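Local coordinates for protein superoxide dismutase (Candida albicans, PDB 4GUN) that probably protects cells by converting superoxide radicals to hydrogen peroxide and oxygen at a bound manganese ion, at residues A39-Y44 against G75-H80; S132-I137 against V150-Q155; I167-W172 against A190-I195. The protein carries 2 engineered substitutions. All coordinates share one frame; numbering follows the deposited sequence.

Interaction 1. Residues A39-Y44 against G75-H80. With MN (manganese (II) ion), chain Q.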
# COMPACT_ATOMS: atom_id res chain seq x y z
N ALA A 39 -18.86 0.94 15.78
CA ALA A 39 -17.54 1.57 15.90
C ALA A 39 -17.19 2.38 14.63
O ALA A 39 -16.61 3.46 14.74
CB ALA A 39 -16.46 0.53 16.20
N TYR A 40 -17.58 1.89 13.45
CA TYR A 40 -17.37 2.65 12.21
C TYR A 40 -18.34 3.86 12.12
O TYR A 40 -17.95 4.90 11.61
CB TYR A 40 -17.50 1.76 10.96
CG TYR A 40 -16.57 0.56 10.95
CD1 TYR A 40 -15.19 0.72 10.99
CD2 TYR A 40 -17.07 -0.73 10.82
CE1 TYR A 40 -14.33 -0.37 10.97
CE2 TYR A 40 -16.23 -1.84 10.83
CZ TYR A 40 -14.86 -1.65 10.88
OH TYR A 40 -14.04 -2.75 10.88
N VAL A 41 -19.60 3.72 12.61
CA VAL A 41 -20.58 4.84 12.62
C VAL A 41 -20.00 6.01 13.46
O VAL A 41 -20.03 7.18 13.04
CB VAL A 41 -21.97 4.37 13.16
CG1 VAL A 41 -22.89 5.57 13.47
CG2 VAL A 41 -22.66 3.43 12.17
N ASN A 42 -19.49 5.67 14.65
CA ASN A 42 -18.91 6.62 15.58
C ASN A 42 -17.61 7.24 15.06
O ASN A 42 -17.43 8.46 15.14
CB ASN A 42 -18.72 5.97 16.96
CG ASN A 42 -20.04 5.73 17.66
OD1 ASN A 42 -21.05 6.38 17.35
ND2 ASN A 42 -20.05 4.82 18.64
N GLY A 43 -16.75 6.38 14.50
CA GLY A 43 -15.47 6.76 13.94
C GLY A 43 -15.62 7.74 12.79
O GLY A 43 -14.91 8.74 12.75
N TYR A 44 -16.59 7.50 11.90
CA TYR A 44 -16.84 8.43 10.80
C TYR A 44 -17.34 9.77 11.31
O TYR A 44 -16.80 10.80 10.92
CB TYR A 44 -17.77 7.84 9.71
CG TYR A 44 -18.07 8.81 8.58
CD1 TYR A 44 -17.23 8.91 7.47
CD2 TYR A 44 -19.21 9.60 8.60
CE1 TYR A 44 -17.49 9.81 6.44
CE2 TYR A 44 -19.48 10.52 7.58
CZ TYR A 44 -18.62 10.61 6.50
OH TYR A 44 -18.91 11.50 5.50
N GLY A 75 -15.61 3.70 4.88
CA GLY A 75 -15.57 2.44 4.15
C GLY A 75 -16.23 1.32 4.93
O GLY A 75 -17.02 0.55 4.38
N GLY A 76 -15.92 1.24 6.23
CA GLY A 76 -16.51 0.24 7.12
C GLY A 76 -18.02 0.32 7.17
O GLY A 76 -18.69 -0.70 7.12
N HIS A 77 -18.56 1.55 7.23
CA HIS A 77 -20.02 1.77 7.25
C HIS A 77 -20.66 1.33 5.93
O HIS A 77 -21.67 0.63 5.95
CB HIS A 77 -20.36 3.25 7.51
CG HIS A 77 -21.83 3.56 7.34
ND1 HIS A 77 -22.79 3.06 8.22
CD2 HIS A 77 -22.44 4.35 6.43
CE1 HIS A 77 -23.95 3.55 7.80
NE2 HIS A 77 -23.79 4.31 6.71
N THR A 78 -20.04 1.74 4.80
CA THR A 78 -20.50 1.42 3.44
C THR A 78 -20.46 -0.09 3.21
O THR A 78 -21.45 -0.66 2.72
CB THR A 78 -19.63 2.16 2.40
OG1 THR A 78 -19.81 3.56 2.59
CG2 THR A 78 -19.98 1.77 0.96
N ASN A 79 -19.34 -0.74 3.56
CA ASN A 79 -19.16 -2.20 3.38
C ASN A 79 -20.16 -3.02 4.22
O ASN A 79 -20.79 -3.93 3.68
CB ASN A 79 -17.72 -2.62 3.68
CG ASN A 79 -16.70 -2.17 2.64
OD1 ASN A 79 -17.04 -1.90 1.49
ND2 ASN A 79 -15.43 -2.12 3.02
N HIS A 80 -20.29 -2.70 5.52
CA HIS A 80 -21.22 -3.40 6.39
C HIS A 80 -22.69 -3.21 5.98
O HIS A 80 -23.41 -4.19 5.93
CB HIS A 80 -20.93 -3.11 7.87
CG HIS A 80 -19.67 -3.80 8.35
ND1 HIS A 80 -18.43 -3.20 8.22
CD2 HIS A 80 -19.50 -5.04 8.86
CE1 HIS A 80 -17.56 -4.06 8.71
NE2 HIS A 80 -18.16 -5.17 9.13
MN MN Q . -16.98 -6.91 9.49
O HOH W 1 -15.28 -6.18 8.36

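Interaction 2. Residues S132-I137 against V150-Q155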
# COMPACT_ATOMS: atom_id res chain seq x y z
N SER A 132 -7.02 -8.61 6.69
CA SER A 132 -8.42 -8.17 6.69
C SER A 132 -8.82 -7.65 5.31
O SER A 132 -8.03 -6.98 4.65
CB SER A 132 -8.66 -7.12 7.77
OG SER A 132 -8.41 -7.66 9.06
N GLY A 133 -10.03 -7.99 4.89
CA GLY A 133 -10.52 -7.54 3.60
C GLY A 133 -11.89 -8.04 3.21
O GLY A 133 -12.63 -8.59 4.02
N TRP A 134 -12.25 -7.75 1.96
CA TRP A 134 -13.57 -8.07 1.37
C TRP A 134 -13.39 -8.57 -0.02
O TRP A 134 -12.38 -8.26 -0.65
CB TRP A 134 -14.40 -6.76 1.25
CG TRP A 134 -14.82 -6.16 2.56
CD1 TRP A 134 -14.03 -5.45 3.42
CD2 TRP A 134 -16.11 -6.25 3.18
NE1 TRP A 134 -14.73 -5.15 4.56
CE2 TRP A 134 -16.01 -5.64 4.44
CE3 TRP A 134 -17.34 -6.80 2.78
CZ2 TRP A 134 -17.10 -5.54 5.31
CZ3 TRP A 134 -18.41 -6.72 3.66
CH2 TRP A 134 -18.29 -6.10 4.91
N ALA A 135 -14.38 -9.32 -0.52
CA ALA A 135 -14.51 -9.68 -1.93
C ALA A 135 -15.82 -9.08 -2.43
O ALA A 135 -16.81 -9.03 -1.68
CB ALA A 135 -14.52 -11.18 -2.15
N PHE A 136 -15.82 -8.57 -3.66
CA PHE A 136 -17.02 -8.00 -4.24
C PHE A 136 -17.23 -8.53 -5.65
O PHE A 136 -16.28 -8.63 -6.42
CB PHE A 136 -16.95 -6.45 -4.32
CG PHE A 136 -16.76 -5.67 -3.05
CD1 PHE A 136 -17.85 -5.08 -2.41
CD2 PHE A 136 -15.49 -5.42 -2.55
CE1 PHE A 136 -17.67 -4.32 -1.25
CE2 PHE A 136 -15.31 -4.65 -1.40
CZ PHE A 136 -16.40 -4.11 -0.76
N ILE A 137 -18.49 -8.80 -5.98
CA ILE A 137 -18.94 -9.05 -7.34
C ILE A 137 -19.31 -7.63 -7.76
O ILE A 137 -20.08 -6.97 -7.05
CB ILE A 137 -20.15 -10.03 -7.42
CG1 ILE A 137 -19.68 -11.47 -7.07
CG2 ILE A 137 -20.75 -9.98 -8.83
CD1 ILE A 137 -20.79 -12.48 -6.75
N VAL A 150 -13.55 -8.72 -7.44
CA VAL A 150 -12.41 -7.93 -6.92
C VAL A 150 -12.29 -8.08 -5.39
O VAL A 150 -13.26 -8.44 -4.73
CB VAL A 150 -12.52 -6.42 -7.37
CG1 VAL A 150 -13.72 -5.74 -6.75
CG2 VAL A 150 -11.26 -5.62 -7.06
N THR A 151 -11.10 -7.83 -4.84
CA THR A 151 -10.91 -7.84 -3.39
C THR A 151 -10.40 -6.47 -2.94
O THR A 151 -9.74 -5.78 -3.71
CB THR A 151 -9.95 -8.93 -2.91
OG1 THR A 151 -8.67 -8.69 -3.47
CG2 THR A 151 -10.46 -10.34 -3.20
N THR A 152 -10.70 -6.10 -1.70
CA THR A 152 -10.19 -4.87 -1.11
C THR A 152 -9.57 -5.25 0.22
O THR A 152 -9.96 -6.27 0.80
CB THR A 152 -11.27 -3.78 -0.99
OG1 THR A 152 -12.13 -4.05 0.11
CG2 THR A 152 -12.05 -3.53 -2.30
N ALA A 153 -8.60 -4.45 0.71
CA ALA A 153 -7.96 -4.73 1.99
C ALA A 153 -8.67 -3.89 3.03
O ALA A 153 -9.11 -2.79 2.71
CB ALA A 153 -6.48 -4.37 1.93
N ASN A 154 -8.76 -4.40 4.29
CA ASN A 154 -9.32 -3.66 5.41
C ASN A 154 -10.72 -3.13 5.15
O ASN A 154 -11.62 -3.94 4.88
CB ASN A 154 -8.33 -2.53 5.87
CG ASN A 154 -7.00 -3.08 6.31
OD1 ASN A 154 -6.89 -4.22 6.74
ND2 ASN A 154 -5.94 -2.28 6.23
N GLN A 155 -10.93 -1.80 5.23
CA GLN A 155 -12.24 -1.21 4.95
C GLN A 155 -12.29 -0.45 3.63
O GLN A 155 -13.18 0.35 3.41
CB GLN A 155 -12.85 -0.41 6.12
CG GLN A 155 -13.21 -1.25 7.37
CD GLN A 155 -14.14 -2.43 7.14
OE1 GLN A 155 -14.85 -2.54 6.13
NE2 GLN A 155 -14.15 -3.34 8.08
O HOH W 2 -5.44 -6.25 7.22

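Interaction 3. Residues I167-W172 against A190-I195. With MN (manganese (II) ion), chain Q.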
# COMPACT_ATOMS: atom_id res chain seq x y z
N ILE A 167 -22.45 -7.70 -4.80
CA ILE A 167 -22.38 -8.58 -3.63
C ILE A 167 -21.15 -8.20 -2.84
O ILE A 167 -20.06 -8.08 -3.42
CB ILE A 167 -22.33 -10.09 -4.05
CG1 ILE A 167 -23.69 -10.60 -4.59
CG2 ILE A 167 -21.78 -11.02 -2.92
CD1 ILE A 167 -24.86 -10.75 -3.55
N ALA A 168 -21.30 -8.03 -1.51
CA ALA A 168 -20.17 -7.76 -0.62
C ALA A 168 -20.05 -8.93 0.35
O ALA A 168 -21.06 -9.36 0.94
CB ALA A 168 -20.39 -6.46 0.13
N ILE A 169 -18.84 -9.52 0.43
CA ILE A 169 -18.48 -10.62 1.33
C ILE A 169 -17.35 -10.19 2.29
O ILE A 169 -16.21 -10.01 1.86
CB ILE A 169 -18.11 -11.96 0.63
CG1 ILE A 169 -19.19 -12.42 -0.39
CG2 ILE A 169 -17.82 -13.05 1.69
CD1 ILE A 169 -20.52 -12.84 0.21
N ASP A 170 -17.67 -10.11 3.58
CA ASP A 170 -16.73 -9.76 4.64
C ASP A 170 -15.80 -10.95 4.94
O ASP A 170 -16.26 -12.01 5.35
CB ASP A 170 -17.49 -9.36 5.91
CG ASP A 170 -16.66 -8.60 6.93
OD1 ASP A 170 -15.44 -8.43 6.71
OD2 ASP A 170 -17.22 -8.13 7.92
N ALA A 171 -14.48 -10.74 4.77
CA ALA A 171 -13.46 -11.75 5.07
C ALA A 171 -12.64 -11.41 6.34
O ALA A 171 -11.68 -12.14 6.63
CB ALA A 171 -12.53 -11.94 3.87
N TRP A 172 -13.00 -10.32 7.10
CA TRP A 172 -12.31 -10.00 8.38
C TRP A 172 -12.51 -11.18 9.35
O TRP A 172 -13.56 -11.81 9.32
CB TRP A 172 -12.85 -8.73 9.04
CG TRP A 172 -12.35 -7.42 8.48
CD1 TRP A 172 -12.51 -6.97 7.20
CD2 TRP A 172 -11.79 -6.33 9.23
NE1 TRP A 172 -12.02 -5.69 7.09
CE2 TRP A 172 -11.59 -5.26 8.32
CE3 TRP A 172 -11.42 -6.15 10.58
CZ2 TRP A 172 -10.99 -4.05 8.71
CZ3 TRP A 172 -10.84 -4.95 10.96
CH2 TRP A 172 -10.64 -3.91 10.03
N ALA A 190 -20.07 -21.85 3.38
CA ALA A 190 -21.34 -21.68 4.09
C ALA A 190 -22.16 -20.42 3.83
O ALA A 190 -23.39 -20.51 3.84
CB ALA A 190 -21.11 -21.85 5.58
N ILE A 191 -21.52 -19.26 3.65
CA ILE A 191 -22.22 -17.96 3.49
C ILE A 191 -23.18 -17.88 2.29
O ILE A 191 -24.17 -17.17 2.36
CB ILE A 191 -21.23 -16.74 3.55
CG1 ILE A 191 -21.99 -15.40 3.85
CG2 ILE A 191 -20.35 -16.64 2.30
CD1 ILE A 191 -21.13 -14.27 4.40
N TRP A 192 -22.86 -18.59 1.19
CA TRP A 192 -23.69 -18.57 -0.03
C TRP A 192 -25.13 -19.05 0.19
O TRP A 192 -26.03 -18.58 -0.51
CB TRP A 192 -23.00 -19.29 -1.19
CG TRP A 192 -21.71 -18.61 -1.55
CD1 TRP A 192 -20.46 -18.97 -1.17
CD2 TRP A 192 -21.58 -17.37 -2.26
NE1 TRP A 192 -19.54 -18.09 -1.67
CE2 TRP A 192 -20.20 -17.07 -2.32
CE3 TRP A 192 -22.49 -16.50 -2.89
CZ2 TRP A 192 -19.70 -15.94 -2.97
CZ3 TRP A 192 -22.00 -15.35 -3.50
CH2 TRP A 192 -20.62 -15.08 -3.54
N ASN A 193 -25.36 -19.88 1.23
CA ASN A 193 -26.67 -20.37 1.66
C ASN A 193 -27.56 -19.22 2.21
O ASN A 193 -28.78 -19.36 2.25
CB ASN A 193 -26.51 -21.46 2.69
CG ASN A 193 -25.78 -22.68 2.19
OD1 ASN A 193 -26.31 -23.46 1.41
ND2 ASN A 193 -24.54 -22.85 2.60
N VAL A 194 -26.97 -18.07 2.59
CA VAL A 194 -27.73 -16.91 3.09
C VAL A 194 -27.52 -15.64 2.27
O VAL A 194 -27.88 -14.55 2.72
CB VAL A 194 -27.62 -16.65 4.63
CG1 VAL A 194 -28.36 -17.72 5.43
CG2 VAL A 194 -26.16 -16.50 5.09
N ILE A 195 -26.96 -15.79 1.06
CA ILE A 195 -26.75 -14.64 0.19
C ILE A 195 -28.07 -14.22 -0.46
O ILE A 195 -28.79 -15.05 -1.01
CB ILE A 195 -25.57 -14.85 -0.79
CG1 ILE A 195 -24.19 -14.77 -0.06
CG2 ILE A 195 -25.63 -13.90 -2.01
CD1 ILE A 195 -23.86 -13.44 0.72
MN MN Q . -16.98 -6.91 9.49
O HOH W 1 -15.28 -6.18 8.36

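Interaction 1. Residues A39-Y44 against G75-H80
Tyr-40 lays its ring over Gly-76 where helices 26-56 and 60-85 pair in the N-terminal alpha-hairpin of the iron/manganese superoxide dismutase fold. The two segments run roughly antiparallel, at 142°, with their axes 8.5 Å apart. Tyr-40 does most of the touching. Its first torsion sets CG anti to the carbonyl carbon (chi1 -56°), which carries the ring across the neighbouring helix. There Gly-76 CA lies under one face as a CH-pi donor, 4.0 Å from the ring centroid. Glycine suits this place because a CB here would collide with CG of Tyr-40. Farther out, Tyr-40 CE2 comes 3.3 Å from CE1 of His-80; the rings lie 27° from parallel and are displaced so far that they scarcely stack. The phenol OH passes on to Gln-155, which it meets by a hydrogen bond. One residue later, the branched Val-41 puts CG2 against the imidazole of His-77, whose ND1 is hydrogen-bonded to His-37. His-77 also packs on Leu-60 of the second subunit.

His-80 is a manganese ligand, joined in the site by His-32, Asp-170 and His-174. Its NE2 binds the metal at 2.1 Å. The other nitrogen helps fix the rotation of this imidazole: ND1 donates in the ring plane to Gly-76 O at 2.7 Å, while His-80 N reaches the same oxygen from the opposite face of the carbonyl plane.

Interaction 2. Residues S132-I137 against V150-Q155
Trp-134 and Thr-152 form a hydrogen-bonded pair in the antiparallel hairpin of strands 133-140 and 146-153, each backbone N donating to the other's O. Phe-136 and Val-150 repeat the pattern, with Phe-136 N 2.8 Å from Val-150 O and both donors nearly in line with the C=O they meet. Ala-135 faces Thr-151 between these pairs and Gly-133 faces Ala-153 beyond them, both as non-hydrogen-bonded pairs. Glycine fits here, since a CB would run into Thr-152 O. The ladder closes with Asn-154 N, which donates almost straight to Ser-132 O at 2.7 Å, from above the carbonyl plane.

The tight part is the face bearing the two aromatic rings. With CG anti to its carbonyl carbon (chi1 -59°), Phe-136 brings CE2 to 3.6 Å from the methyl CG2 of Thr-152, while the hydroxyl OG1 sits at the ring edge and is hydrogen-bonded to Asp-156 O. Beyond the strand end, Trp-134 NE1 makes a weak bond of 3.0 Å to Gln-155 OE1, bent to 130°, the indole and amide planes standing 64° apart. Asn-154 O lies at the indole edge, 3.2 Å from CD1. The amide of Gln-155 is also held from outside: Asn-79 ND2 donates to OE1, and NE2 bonds to Tyr-40 OH. The Trp-134 indole thus lines the metal site beside the ligands Asp-170 and His-80.

The looser side belongs to the outer strand, where Val-150 and Thr-151 are partly exposed and Ala-153 exposed. Small and beta-branched residues suit this margin.

Ser-132 OG hydrogen-bonds to Ser-132 OG of the third subunit. Strand 133-140 is the middle one of three, bonded on its other edge to strand 163-170; Ala-135 and Thr-151 pack on helix 115-127, and Trp-134 and Phe-136 on Asn-79 of helix 60-85.

Interaction 3. Residues I167-W172 against A190-I195
Trp-192 turns its indole toward Ile-167 and Ile-169, meeting both obliquely through CH2, which lies 4.3 Å from Ile-167 CG2. One face of this ring carries CG2 of its own neighbour Ile-191, and NE1 is satisfied by Asn-123. In the other segment, the ring of Trp-172 has the manganese-bound water above one face, near its rim.

Elsewhere the contact is aliphatic. Ile-167 and Ile-169 both point toward the helix end; Ile-167 meets Ile-195, and Ile-169 meets Ile-191 and Ile-195. Their CD1 methyls lie between the sheet and the helix end. Ile-167 CD1 sits 3.6 Å from Ile-195 CG2. The methyl tips of Ile-169 and Ile-195 meet CD1 to CD1 at 3.4 Å, tighter than usual for two carbons.

Asp-170, between these packed residues and Trp-172, leads away to the metal. With CG anti to the backbone N (chi1 -163°), it offers OD2 to manganese at 2.0 Å. Its OD1 accepts from Trp-172 N at 3.1 Å, closing an Asx turn, and takes a weak bond from the water. Thus a strand of the C-terminal domain, backed by isoleucines, ends in the carboxylate of the three-histidine, one-aspartate, one-water site of manganese superoxide dismutases.

In the fold
Interactions 1 and 3 are buried, whereas interaction 2 runs from a buried aromatic face to a partly exposed outer strand. Their chemistry follows place: a glycine-tyrosine fit between helices in interaction 1, backbone bonding between strands in interaction 2, and aliphatic packing of sheet against helix end in interaction 3. Interactions 2 and 3 share the C-terminal sheet, where Gly-133 O accepts from Ala-171 N and Asn-154 O from Trp-172 NE1. Interaction 1 belongs to the alpha-hairpin, yet joins them at the metal: His-80 and Asp-170 bind the same manganese, and Gly-76 CA packs against Gln-155 OE1 of interaction 2, linking the alpha-hairpin to the C-terminal part beside the site.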